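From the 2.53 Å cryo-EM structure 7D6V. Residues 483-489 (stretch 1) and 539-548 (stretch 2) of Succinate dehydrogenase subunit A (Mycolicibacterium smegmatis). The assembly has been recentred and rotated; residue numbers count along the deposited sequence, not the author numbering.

Stretch 1, residues 483-489: TLHAELQ
Stretch 2 539-548: DMRNMLLVSE

How do the two backbones lie? Both stretches are helical throughout, with phi/psi near -63/-42 (psi relaxes to -25 and -30 at Asp539 and Met540), and each belongs to a longer helix. They run nearly parallel, their N-to-C directions 18° apart (signed crossing angle 18°) and their axes 11.0 Å apart at closest approach. The register sets His485 CA 6.9 Å from Met540 CA, and Leu488 CA 7.9 Å from Leu544 CA.

Which apolar side chains pack together? Leu488 (chi1 t, chi2 p) points toward the second helix as a knob among Met540, Met543, Leu544 and Ser547. Its CD2 lies 3.9 Å from Met543 CB and 4.1 Å from Met540 CE; its CD1 lies 4.2 Å from Leu544 CD2. Branching lets one leucine fill this hole, where it gives up 84 Å² of the 299 Å² buried in total. One turn earlier, Leu484 (m, t) places CB 4.2 Å from Met540 CE. Leu544 (m, t) leaves its backbone sideways, but its end comes nearer.

How do the methionines meet the histidine? Met540 (chi1 -97°, then m, m) and Met543 (m, t, m) both present sulfur obliquely to the His485 ring: Met540 SD is 4.9 Å and Met543 SD 4.3 Å from its centroid. With chi1 t and chi2 -149°, His485 brings NE2 to 3.6 Å from Met543 SD, while its CA is 3.8 Å from Met540 SD. The flexible, polarizable thioethers suit both ring and aliphatic neighbours.

Does any hydrogen bond cross? None does; the contact consists of apolar packing and the sulfur-aromatic approaches to His485. Ser547 (m) turns its hydroxyl back to its own helix, OG donating to Met543 O at 2.6 Å, so this small polar residue can border the knob, with Leu488 CD1 3.7 Å from Ser547 OG.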

# COMPACT_ATOMS: atom_id res chain seq x y z
N THR A 483 -12.56 27.32 -4.76
CA THR A 483 -13.96 27.60 -5.05
C THR A 483 -14.30 27.26 -6.50
O THR A 483 -15.34 26.64 -6.77
CB THR A 483 -14.25 29.08 -4.75
OG1 THR A 483 -14.18 29.30 -3.34
CG2 THR A 483 -15.63 29.47 -5.26
N LEU A 484 -13.44 27.65 -7.43
CA LEU A 484 -13.67 27.34 -8.84
C LEU A 484 -13.67 25.84 -9.07
O LEU A 484 -14.50 25.32 -9.83
CB LEU A 484 -12.60 28.01 -9.71
CG LEU A 484 -12.75 29.49 -10.07
CD1 LEU A 484 -11.44 30.01 -10.62
CD2 LEU A 484 -13.86 29.71 -11.06
N HIS A 485 -12.74 25.13 -8.44
CA HIS A 485 -12.68 23.68 -8.59
C HIS A 485 -13.94 23.02 -8.07
O HIS A 485 -14.49 22.11 -8.71
CB HIS A 485 -11.45 23.13 -7.88
CG HIS A 485 -11.26 21.65 -8.05
ND1 HIS A 485 -10.68 20.86 -7.08
CD2 HIS A 485 -11.58 20.83 -9.07
CE1 HIS A 485 -10.64 19.61 -7.50
NE2 HIS A 485 -11.19 19.56 -8.71
N ALA A 486 -14.43 23.46 -6.91
CA ALA A 486 -15.66 22.90 -6.36
C ALA A 486 -16.85 23.17 -7.26
O ALA A 486 -17.71 22.30 -7.45
CB ALA A 486 -15.90 23.45 -4.95
N GLU A 487 -16.93 24.38 -7.82
CA GLU A 487 -18.04 24.69 -8.72
C GLU A 487 -18.00 23.83 -9.97
O GLU A 487 -19.03 23.32 -10.42
CB GLU A 487 -18.03 26.17 -9.08
CG GLU A 487 -18.28 27.09 -7.89
CD GLU A 487 -18.53 28.52 -8.30
OE1 GLU A 487 -18.66 28.77 -9.52
OE2 GLU A 487 -18.60 29.39 -7.41
N LEU A 488 -16.80 23.63 -10.54
CA LEU A 488 -16.67 22.75 -11.69
C LEU A 488 -17.09 21.33 -11.34
O LEU A 488 -17.80 20.67 -12.12
CB LEU A 488 -15.24 22.76 -12.20
CG LEU A 488 -14.92 21.66 -13.23
CD1 LEU A 488 -15.55 21.98 -14.56
CD2 LEU A 488 -13.43 21.47 -13.38
N GLN A 489 -16.67 20.83 -10.18
CA GLN A 489 -17.00 19.47 -9.79
C GLN A 489 -18.51 19.30 -9.64
O GLN A 489 -19.08 18.31 -10.11
CB GLN A 489 -16.29 19.11 -8.49
CG GLN A 489 -14.82 18.81 -8.68
CD GLN A 489 -14.19 18.23 -7.43
OE1 GLN A 489 -14.33 18.78 -6.35
NE2 GLN A 489 -13.49 17.12 -7.59
N ASP A 539 -3.69 23.15 -12.62
CA ASP A 539 -4.47 21.99 -13.06
C ASP A 539 -5.86 22.37 -13.57
O ASP A 539 -6.45 21.62 -14.36
CB ASP A 539 -4.62 20.99 -11.92
CG ASP A 539 -3.31 20.35 -11.52
OD1 ASP A 539 -2.49 20.05 -12.41
OD2 ASP A 539 -3.10 20.14 -10.30
N MET A 540 -6.39 23.51 -13.11
CA MET A 540 -7.76 23.86 -13.46
C MET A 540 -7.94 24.09 -14.95
O MET A 540 -9.03 23.85 -15.48
CB MET A 540 -8.19 25.10 -12.67
CG MET A 540 -8.97 24.80 -11.40
SD MET A 540 -10.40 23.74 -11.69
CE MET A 540 -11.56 24.94 -12.36
N ARG A 541 -6.90 24.55 -15.66
CA ARG A 541 -7.05 24.79 -17.09
C ARG A 541 -7.19 23.48 -17.86
O ARG A 541 -8.04 23.36 -18.76
CB ARG A 541 -5.88 25.63 -17.61
CG ARG A 541 -4.55 24.91 -17.74
CD ARG A 541 -3.42 25.86 -18.07
NE ARG A 541 -3.42 26.29 -19.46
CZ ARG A 541 -2.43 26.05 -20.32
NH1 ARG A 541 -1.35 25.39 -19.93
NH2 ARG A 541 -2.51 26.49 -21.57
N ASN A 542 -6.40 22.47 -17.48
CA ASN A 542 -6.57 21.14 -18.07
C ASN A 542 -7.93 20.57 -17.74
O ASN A 542 -8.59 19.97 -18.60
CB ASN A 542 -5.46 20.21 -17.58
CG ASN A 542 -4.09 20.81 -17.71
OD1 ASN A 542 -3.78 21.47 -18.70
ND2 ASN A 542 -3.25 20.60 -16.71
N MET A 543 -8.37 20.74 -16.49
CA MET A 543 -9.68 20.22 -16.11
C MET A 543 -10.80 20.88 -16.91
O MET A 543 -11.74 20.21 -17.35
CB MET A 543 -9.90 20.39 -14.61
CG MET A 543 -9.40 19.22 -13.79
SD MET A 543 -9.84 19.29 -12.05
CE MET A 543 -8.54 20.33 -11.41
N LEU A 544 -10.71 22.19 -17.12
CA LEU A 544 -11.73 22.90 -17.89
C LEU A 544 -11.75 22.43 -19.35
O LEU A 544 -12.82 22.22 -19.92
CB LEU A 544 -11.50 24.41 -17.82
CG LEU A 544 -11.83 25.09 -16.49
CD1 LEU A 544 -11.28 26.51 -16.47
CD2 LEU A 544 -13.32 25.10 -16.24
N LEU A 545 -10.57 22.27 -19.95
CA LEU A 545 -10.51 21.80 -21.34
C LEU A 545 -11.12 20.41 -21.48
O LEU A 545 -11.92 20.15 -22.38
CB LEU A 545 -9.07 21.82 -21.83
CG LEU A 545 -8.82 21.64 -23.32
CD1 LEU A 545 -9.51 22.74 -24.09
CD2 LEU A 545 -7.34 21.64 -23.62
N VAL A 546 -10.76 19.50 -20.56
CA VAL A 546 -11.27 18.14 -20.64
C VAL A 546 -12.77 18.11 -20.40
O VAL A 546 -13.50 17.35 -21.04
CB VAL A 546 -10.51 17.23 -19.65
CG1 VAL A 546 -11.21 15.90 -19.50
CG2 VAL A 546 -9.08 17.03 -20.12
N SER A 547 -13.26 18.95 -19.47
CA SER A 547 -14.70 19.00 -19.22
C SER A 547 -15.46 19.50 -20.45
O SER A 547 -16.52 18.96 -20.78
CB SER A 547 -14.99 19.90 -18.02
OG SER A 547 -14.22 19.50 -16.90
N GLU A 548 -14.93 20.52 -21.13
CA GLU A 548 -15.57 20.98 -22.36
C GLU A 548 -15.62 19.87 -23.40
O GLU A 548 -16.65 19.67 -24.06
CB GLU A 548 -14.84 22.20 -22.91
CG GLU A 548 -15.63 22.99 -23.94
CD GLU A 548 -14.83 24.12 -24.55
OE1 GLU A 548 -15.22 24.61 -25.63
OE2 GLU A 548 -13.81 24.53 -23.95